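PDB 3I6I: putative leucoanthocyanidin reductase 1 from Vitis vinifera, which probably catalyses the NADPH-dependent reduction of leucoanthocyanidins to flavan-3-ols in grapevine, as a Rossmann-fold member of the NmrA-like, short-chain dehydrogenase/reductase group. Local coordinates for residues 180-185 against 246-251; 164-169 against 231-236. One frame throughout, in Å; residues are numbered along the deposited sequence.

Contact 1 of 2, residues 180-185 against 246-251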
ATOM      1  N   THR A 180      -3.883  24.861   3.748  1.00 12.60           N
ATOM      2  CA  THR A 180      -4.713  25.959   4.239  1.00 13.13           C
ATOM      3  C   THR A 180      -4.455  27.282   3.510  1.00  9.53           C
ATOM      4  O   THR A 180      -5.034  28.308   3.860  1.00  9.72           O
ATOM      5  CB  THR A 180      -4.517  26.159   5.768  1.00 14.81           C
ATOM      6  OG1 THR A 180      -3.143  26.476   6.039  1.00 16.24           O
ATOM      7  CG2 THR A 180      -4.912  24.879   6.529  1.00 17.12           C
ATOM      8  N   ASP A 181      -3.604  27.278   2.491  1.00  7.57           N
ATOM      9  CA  ASP A 181      -3.288  28.521   1.797  1.00  7.70           C
ATOM     10  C   ASP A 181      -3.697  28.560   0.330  1.00  4.89           C
ATOM     11  O   ASP A 181      -4.425  29.470  -0.066  1.00  5.14           O
ATOM     12  CB  ASP A 181      -1.817  28.898   1.975  1.00  8.85           C
ATOM     13  CG  ASP A 181      -0.854  27.767   1.668  1.00 14.21           C
ATOM     14  OD1 ASP A 181      -1.257  26.599   1.330  1.00  9.99           O
ATOM     15  OD2 ASP A 181       0.354  28.084   1.773  1.00 15.25           O
ATOM     16  N   PHE A 182      -3.232  27.597  -0.463  1.00  6.96           N
ATOM     17  CA  PHE A 182      -3.656  27.444  -1.873  1.00  4.87           C
ATOM     18  C   PHE A 182      -3.471  26.004  -2.310  1.00  6.01           C
ATOM     19  O   PHE A 182      -2.700  25.245  -1.700  1.00  4.44           O
ATOM     20  CB  PHE A 182      -2.934  28.421  -2.819  1.00  4.55           C
ATOM     21  CG  PHE A 182      -1.423  28.229  -2.884  1.00  6.49           C
ATOM     22  CD1 PHE A 182      -0.586  28.945  -2.038  1.00 12.42           C
ATOM     23  CD2 PHE A 182      -0.851  27.316  -3.745  1.00 12.97           C
ATOM     24  CE1 PHE A 182       0.804  28.756  -2.074  1.00  9.84           C
ATOM     25  CE2 PHE A 182       0.540  27.139  -3.783  1.00 16.03           C
ATOM     26  CZ  PHE A 182       1.352  27.873  -2.940  1.00 11.07           C
ATOM     27  N   PHE A 183      -4.196  25.612  -3.356  1.00  6.42           N
ATOM     28  CA  PHE A 183      -4.160  24.253  -3.832  1.00  4.40           C
ATOM     29  C   PHE A 183      -3.243  24.201  -5.059  1.00  3.46           C
ATOM     30  O   PHE A 183      -3.382  24.988  -5.972  1.00  4.74           O
ATOM     31  CB  PHE A 183      -5.557  23.779  -4.284  1.00  5.38           C
ATOM     32  CG  PHE A 183      -6.576  23.630  -3.191  1.00  4.36           C
ATOM     33  CD1 PHE A 183      -6.520  22.556  -2.295  1.00  2.01           C
ATOM     34  CD2 PHE A 183      -7.661  24.495  -3.119  1.00  3.86           C
ATOM     35  CE1 PHE A 183      -7.503  22.385  -1.318  1.00  4.26           C
ATOM     36  CE2 PHE A 183      -8.644  24.352  -2.120  1.00  3.40           C
ATOM     37  CZ  PHE A 183      -8.569  23.296  -1.217  1.00  2.00           C
ATOM     38  N   GLN A 184      -2.340  23.228  -5.072  1.00  4.40           N
ATOM     39  CA  GLN A 184      -1.571  22.885  -6.268  1.00  5.90           C
ATOM     40  C   GLN A 184      -2.286  21.782  -7.038  1.00  6.40           C
ATOM     41  O   GLN A 184      -2.398  20.645  -6.563  1.00 11.58           O
ATOM     42  CB  GLN A 184      -0.140  22.462  -5.874  1.00  7.25           C
ATOM     43  CG  GLN A 184       0.610  23.561  -5.304  1.00  9.38           C
ATOM     44  CD  GLN A 184       2.118  23.314  -5.249  1.00 24.84           C
ATOM     45  OE1 GLN A 184       2.584  22.181  -5.088  1.00 21.35           O
ATOM     46  NE2 GLN A 184       2.883  24.391  -5.408  1.00 22.54           N
ATOM     47  N   ILE A 185      -2.761  22.141  -8.233  1.00  3.62           N
ATOM     48  CA  ILE A 185      -3.557  21.276  -9.102  1.00  3.30           C
ATOM     49  C   ILE A 185      -2.640  20.788 -10.224  1.00  6.11           C
ATOM     50  O   ILE A 185      -2.099  21.615 -11.003  1.00  5.49           O
ATOM     51  CB  ILE A 185      -4.770  22.066  -9.712  1.00  7.07           C
ATOM     52  CG1 ILE A 185      -5.667  22.719  -8.627  1.00  9.83           C
ATOM     53  CG2 ILE A 185      -5.625  21.191 -10.627  1.00  2.51           C
ATOM     54  CD1 ILE A 185      -6.215  21.731  -7.637  1.00  9.57           C
ATOM     55  N   PRO A 246      -7.359  29.786  -3.424  1.00  3.47           N
ATOM     56  CA  PRO A 246      -6.866  29.859  -4.804  1.00  4.05           C
ATOM     57  C   PRO A 246      -6.350  28.523  -5.294  1.00  2.64           C
ATOM     58  O   PRO A 246      -5.852  27.720  -4.507  1.00  5.59           O
ATOM     59  CB  PRO A 246      -5.723  30.881  -4.721  1.00  5.90           C
ATOM     60  CG  PRO A 246      -5.947  31.614  -3.504  1.00  6.13           C
ATOM     61  CD  PRO A 246      -6.626  30.696  -2.539  1.00  6.55           C
ATOM     62  N   ARG A 247      -6.500  28.285  -6.597  1.00  2.00           N
ATOM     63  CA  ARG A 247      -5.957  27.104  -7.239  1.00  2.47           C
ATOM     64  C   ARG A 247      -4.877  27.532  -8.219  1.00  3.67           C
ATOM     65  O   ARG A 247      -5.030  28.509  -8.958  1.00  7.67           O
ATOM     66  CB  ARG A 247      -7.069  26.355  -7.950  1.00  2.79           C
ATOM     67  CG  ARG A 247      -8.149  25.916  -7.000  1.00 10.10           C
ATOM     68  CD  ARG A 247      -9.217  25.044  -7.639  1.00  7.42           C
ATOM     69  NE  ARG A 247     -10.288  24.849  -6.670  1.00  5.49           N
ATOM     70  CZ  ARG A 247     -11.078  23.782  -6.627  1.00  7.87           C
ATOM     71  NH1 ARG A 247     -10.929  22.807  -7.488  1.00  8.29           N
ATOM     72  NH2 ARG A 247     -12.001  23.688  -5.689  1.00  5.65           N
ATOM     73  N   VAL A 248      -3.760  26.831  -8.192  1.00  2.80           N
ATOM     74  CA  VAL A 248      -2.662  27.131  -9.089  1.00  2.00           C
ATOM     75  C   VAL A 248      -2.291  25.854  -9.813  1.00  6.02           C
ATOM     76  O   VAL A 248      -2.453  24.786  -9.247  1.00  4.62           O
ATOM     77  CB  VAL A 248      -1.427  27.729  -8.322  1.00  2.31           C
ATOM     78  CG1 VAL A 248      -1.792  29.023  -7.563  1.00  5.16           C
ATOM     79  CG2 VAL A 248      -0.720  26.655  -7.420  1.00  3.36           C
ATOM     80  N   THR A 249      -1.780  25.958 -11.039  1.00  2.00           N
ATOM     81  CA  THR A 249      -1.414  24.773 -11.821  1.00  2.07           C
ATOM     82  C   THR A 249       0.045  24.335 -11.576  1.00  3.13           C
ATOM     83  O   THR A 249       0.952  25.156 -11.582  1.00  4.30           O
ATOM     84  CB  THR A 249      -1.546  25.070 -13.326  1.00  9.13           C
ATOM     85  OG1 THR A 249      -2.895  25.423 -13.579  1.00  9.96           O
ATOM     86  CG2 THR A 249      -1.163  23.839 -14.194  1.00  6.88           C
ATOM     87  N   VAL A 250       0.229  23.053 -11.361  1.00  2.80           N
ATOM     88  CA  VAL A 250       1.561  22.403 -11.429  1.00  2.65           C
ATOM     89  C   VAL A 250       1.521  21.598 -12.720  1.00  5.56           C
ATOM     90  O   VAL A 250       0.664  20.721 -12.897  1.00  5.51           O
ATOM     91  CB  VAL A 250       1.814  21.541 -10.175  1.00  2.95           C
ATOM     92  CG1 VAL A 250       3.032  20.640 -10.369  1.00  3.55           C
ATOM     93  CG2 VAL A 250       1.947  22.378  -8.942  1.00  2.31           C
ATOM     94  N   THR A 251       2.400  21.936 -13.661  1.00  2.00           N
ATOM     95  CA  THR A 251       2.391  21.356 -14.956  1.00  3.22           C
ATOM     96  C   THR A 251       3.029  19.944 -14.952  1.00  4.68           C
ATOM     97  O   THR A 251       3.763  19.562 -14.025  1.00  3.40           O
ATOM     98  CB  THR A 251       3.165  22.212 -15.985  1.00  4.62           C
ATOM     99  OG1 THR A 251       4.549  22.289 -15.621  1.00  3.42           O
ATOM    100  CG2 THR A 251       2.559  23.644 -16.181  1.00  3.91           C
TER

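Contact 2 of 2, residues 164-169 against 231-236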
ATOM      1  N   SER A 164      -5.012  10.844   1.548  0.50 14.25           N
ATOM      2  CA  SER A 164      -4.341  12.013   2.091  0.50 13.90           C
ATOM      3  C   SER A 164      -4.260  12.984   0.947  0.50 12.85           C
ATOM      4  O   SER A 164      -4.650  12.663  -0.177  0.50 11.39           O
ATOM      5  CB  SER A 164      -2.943  11.655   2.596  0.50 15.17           C
ATOM      6  OG  SER A 164      -2.167  11.037   1.588  0.50 14.83           O
ATOM      7  N   TRP A 165      -3.784  14.186   1.233  1.00  9.36           N
ATOM      8  CA  TRP A 165      -3.582  15.162   0.180  1.00  5.17           C
ATOM      9  C   TRP A 165      -2.320  14.717  -0.578  1.00  8.32           C
ATOM     10  O   TRP A 165      -1.301  14.487   0.046  1.00  7.27           O
ATOM     11  CB  TRP A 165      -3.465  16.613   0.696  1.00  6.77           C
ATOM     12  CG  TRP A 165      -3.435  17.505  -0.487  1.00  6.03           C
ATOM     13  CD1 TRP A 165      -2.335  17.896  -1.176  1.00 10.94           C
ATOM     14  CD2 TRP A 165      -4.562  17.973  -1.232  1.00  4.09           C
ATOM     15  NE1 TRP A 165      -2.702  18.630  -2.276  1.00 10.33           N
ATOM     16  CE2 TRP A 165      -4.065  18.697  -2.329  1.00  7.99           C
ATOM     17  CE3 TRP A 165      -5.949  17.858  -1.067  1.00 11.31           C
ATOM     18  CZ2 TRP A 165      -4.902  19.315  -3.263  1.00  9.32           C
ATOM     19  CZ3 TRP A 165      -6.774  18.478  -1.991  1.00  5.56           C
ATOM     20  CH2 TRP A 165      -6.257  19.185  -3.066  1.00  5.62           C
ATOM     21  N   PRO A 166      -2.399  14.575  -1.922  1.00  6.59           N
ATOM     22  CA  PRO A 166      -1.266  14.170  -2.781  1.00  6.37           C
ATOM     23  C   PRO A 166      -0.275  15.290  -3.101  1.00 10.88           C
ATOM     24  O   PRO A 166      -0.344  15.911  -4.160  1.00 15.49           O
ATOM     25  CB  PRO A 166      -1.967  13.711  -4.064  1.00  8.89           C
ATOM     26  CG  PRO A 166      -3.186  14.521  -4.123  1.00  7.18           C
ATOM     27  CD  PRO A 166      -3.646  14.720  -2.712  1.00  6.89           C
ATOM     28  N   TYR A 167       0.617  15.594  -2.175  1.00 10.35           N
ATOM     29  CA  TYR A 167       1.691  16.540  -2.466  1.00 10.22           C
ATOM     30  C   TYR A 167       2.768  15.874  -3.329  1.00  9.84           C
ATOM     31  O   TYR A 167       2.976  14.691  -3.217  1.00 11.27           O
ATOM     32  CB  TYR A 167       2.329  16.998  -1.167  1.00 10.07           C
ATOM     33  CG  TYR A 167       1.434  17.839  -0.308  1.00  6.20           C
ATOM     34  CD1 TYR A 167       1.232  19.195  -0.597  1.00  5.84           C
ATOM     35  CD2 TYR A 167       0.793  17.292   0.807  1.00  7.40           C
ATOM     36  CE1 TYR A 167       0.421  19.985   0.207  1.00 10.24           C
ATOM     37  CE2 TYR A 167      -0.025  18.078   1.619  1.00  8.90           C
ATOM     38  CZ  TYR A 167      -0.206  19.418   1.315  1.00  6.23           C
ATOM     39  OH  TYR A 167      -1.007  20.216   2.101  1.00  5.31           O
ATOM     40  N   TYR A 168       3.491  16.656  -4.130  1.00 13.83           N
ATOM     41  CA  TYR A 168       4.439  16.070  -5.113  1.00 18.49           C
ATOM     42  C   TYR A 168       5.699  15.470  -4.467  1.00 22.45           C
ATOM     43  O   TYR A 168       6.355  14.625  -5.080  1.00 23.33           O
ATOM     44  CB  TYR A 168       4.902  17.107  -6.140  1.00 17.57           C
ATOM     45  CG  TYR A 168       6.056  17.977  -5.667  1.00 19.39           C
ATOM     46  CD1 TYR A 168       7.367  17.756  -6.119  1.00 18.39           C
ATOM     47  CD2 TYR A 168       5.846  19.001  -4.757  1.00 10.78           C
ATOM     48  CE1 TYR A 168       8.451  18.573  -5.686  1.00 16.13           C
ATOM     49  CE2 TYR A 168       6.907  19.814  -4.313  1.00 16.24           C
ATOM     50  CZ  TYR A 168       8.224  19.582  -4.773  1.00 18.96           C
ATOM     51  OH  TYR A 168       9.284  20.400  -4.350  1.00 18.09           O
ATOM     52  N   ASN A 169       6.052  15.963  -3.276  1.00 22.49           N
ATOM     53  CA  ASN A 169       7.288  15.567  -2.588  1.00 25.99           C
ATOM     54  C   ASN A 169       7.047  14.626  -1.393  1.00 29.03           C
ATOM     55  O   ASN A 169       8.008  14.094  -0.839  1.00 29.99           O
ATOM     56  CB  ASN A 169       8.115  16.800  -2.149  1.00 23.15           C
ATOM     57  CG  ASN A 169       7.276  17.858  -1.427  1.00 22.79           C
ATOM     58  OD1 ASN A 169       6.062  17.767  -1.405  1.00 19.31           O
ATOM     59  ND2 ASN A 169       7.931  18.873  -0.849  1.00 28.59           N
ATOM     60  N   ASN A 231      -9.212  18.393  -8.734  1.00  2.00           N
ATOM     61  CA  ASN A 231     -10.173  19.496  -8.550  1.00  3.78           C
ATOM     62  C   ASN A 231     -11.342  19.134  -7.589  1.00  4.04           C
ATOM     63  O   ASN A 231     -11.755  19.927  -6.741  1.00  2.00           O
ATOM     64  CB  ASN A 231     -10.689  20.029  -9.881  1.00  5.16           C
ATOM     65  CG  ASN A 231      -9.710  21.006 -10.539  1.00  8.70           C
ATOM     66  OD1 ASN A 231      -9.215  21.911  -9.896  1.00 13.08           O
ATOM     67  ND2 ASN A 231      -9.468  20.833 -11.834  1.00 12.40           N
ATOM     68  N   GLU A 232     -11.804  17.895  -7.676  1.00  5.52           N
ATOM     69  CA  GLU A 232     -12.870  17.435  -6.809  1.00  3.00           C
ATOM     70  C   GLU A 232     -12.376  17.280  -5.370  1.00  2.51           C
ATOM     71  O   GLU A 232     -13.074  17.652  -4.424  1.00  4.46           O
ATOM     72  CB  GLU A 232     -13.461  16.114  -7.368  1.00  4.72           C
ATOM     73  CG  GLU A 232     -14.160  16.318  -8.729  1.00  7.80           C
ATOM     74  CD  GLU A 232     -14.567  15.011  -9.426  1.00  7.75           C
ATOM     75  OE1 GLU A 232     -13.879  13.971  -9.290  1.00  4.89           O
ATOM     76  OE2 GLU A 232     -15.625  15.024 -10.086  1.00 11.91           O
ATOM     77  N   LEU A 233     -11.149  16.778  -5.227  1.00  2.46           N
ATOM     78  CA  LEU A 233     -10.524  16.549  -3.950  1.00  5.07           C
ATOM     79  C   LEU A 233     -10.364  17.897  -3.224  1.00  6.81           C
ATOM     80  O   LEU A 233     -10.724  18.043  -2.038  1.00  3.70           O
ATOM     81  CB  LEU A 233      -9.179  15.852  -4.147  1.00  7.13           C
ATOM     82  CG  LEU A 233      -8.553  15.201  -2.897  1.00 11.97           C
ATOM     83  CD1 LEU A 233      -9.328  13.906  -2.455  1.00 12.47           C
ATOM     84  CD2 LEU A 233      -7.038  14.839  -3.121  1.00  5.09           C
ATOM     85  N   ALA A 234      -9.892  18.889  -3.973  1.00  2.94           N
ATOM     86  CA  ALA A 234      -9.866  20.278  -3.482  1.00  5.22           C
ATOM     87  C   ALA A 234     -11.206  20.767  -2.991  1.00  6.48           C
ATOM     88  O   ALA A 234     -11.329  21.339  -1.900  1.00  5.82           O
ATOM     89  CB  ALA A 234      -9.343  21.210  -4.576  1.00  6.11           C
ATOM     90  N   SER A 235     -12.247  20.542  -3.782  1.00  5.79           N
ATOM     91  CA  SER A 235     -13.569  20.963  -3.383  1.00  4.98           C
ATOM     92  C   SER A 235     -14.087  20.297  -2.110  1.00  5.22           C
ATOM     93  O   SER A 235     -14.752  20.960  -1.314  1.00  6.05           O
ATOM     94  CB  SER A 235     -14.552  20.809  -4.533  1.00  6.67           C
ATOM     95  OG  SER A 235     -14.146  21.620  -5.628  1.00  8.30           O
ATOM     96  N   VAL A 236     -13.785  19.013  -1.904  1.00  5.45           N
ATOM     97  CA  VAL A 236     -14.144  18.357  -0.659  1.00  8.23           C
ATOM     98  C   VAL A 236     -13.480  19.048   0.532  1.00  8.35           C
ATOM     99  O   VAL A 236     -14.085  19.247   1.572  1.00  4.80           O
ATOM    100  CB  VAL A 236     -13.739  16.863  -0.607  1.00  9.95           C
ATOM    101  CG1 VAL A 236     -14.165  16.317   0.749  1.00  9.29           C
ATOM    102  CG2 VAL A 236     -14.372  16.075  -1.751  1.00  9.98           C
TER

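Contact 1 of 2, residues 180-185 against 246-251
Strands 183-185 and 247-250 run side by side in the same direction, their short axes 4.6 Å apart and turned by 39°. Phe183 pairs with Arg247, Gln184 with Val248 and Ile185 with Thr249. Phe183 and Ile185 supply the bonding groups of one strand. Phe183 N gives to Pro246 O at 2.9 Å, and Phe183 O accepts from Val248 N. Ile185 N gives to Val248 O at 2.8 Å, and Ile185 O accepts from Val250 N. That last donor lies above the carbonyl plane; the other three lie nearly on the line of the C=O bond. These bonds form a two-stranded parallel sheet, away from the cofactor site. Helix 230-241, which leads into strand 247-250, covers the face bearing Phe183, Ile185 and Arg247. There Arg247 lies beside Phe183 and points the same way, with Arg247 CG 4.2 Å from Phe183 CD2. Ile185 CG1 meets Arg247 CB at 4.0 Å. The guanidinium goes on to a salt bridge with Glu238 and a hydrogen bond to Ser235. On the face bearing Gln184 and Val248, Val248 meets Phe182, which precedes the strand. With Phe182 CG between its backbone N and carbonyl carbon (chi1 62°), the ring brings Phe182 CD2 to 3.7 Å from Val248 CG2. Val250 CG2 lies 3.7 Å from Gln184 CB, while Gln184 NE2 comes to the edge of the Phe182 ring.

Contact 2 of 2, residues 164-169 against 231-236
The carbonyl oxygen of Asn231, in the helical turn that sets Leu233 and Ala234 against Trp165, accepts hydrogen bonds from Ser235 N, at 3.1 Å, and from Arg247 NH1. The contact itself is apolar. Its loop starts near the cofactor, with the Ser164 side chain about 6 Å from bound NADPH. Trp165 CG is anti to the backbone N (chi1 -173°), and the benzo side of the indole reaches the helix. The Leu233 side chain and the indole run past one another, pointing opposite ways. Leu233 CD2 lies 4.2 Å from the centroid of the six-membered ring, 29° off its normal, an off-centre CH-pi contact. The same methyl meets Pro166 CD tip to tip at 3.4 Å, which is tight. Pro166 CD itself rests over one face of the indole, toward the rim. The backbone N and CA of Ala234 come to the edge of the indole, Ala234 N 3.7 Å from Trp165 CZ3. Ala234 CB packs 4.0 Å from Trp165 CH2. An alanine at Trp165 would probably open a gap beside Leu233 and Ala234 and take from the Phe183 ring the indole it packs on. Without hydrogen bonds between the two segments, loop 164-169 is held to helix 230-241 by close fit and dispersion.

From the N terminus, the chain first builds the five strands 13-16 to 114-116 of the parallel Rossmann sheet. It then passes strand 161-162 and enters loop 164-169, the first half of contact 2. Residues 180-185 follow, the first half of contact 1. Helix 230-241 returns to loop 164-169 and closes contact 2. The next strand, 247-250, pairs with strand 183-186 and closes contact 1. The two closures cross, since their segments alternate along the chain. Their centres lie 9 Å apart. Phe183 of contact 1 also packs on Ala234 of contact 2. Together they join the small sheet, helix 230-241 and the loop leading from the cofactor side.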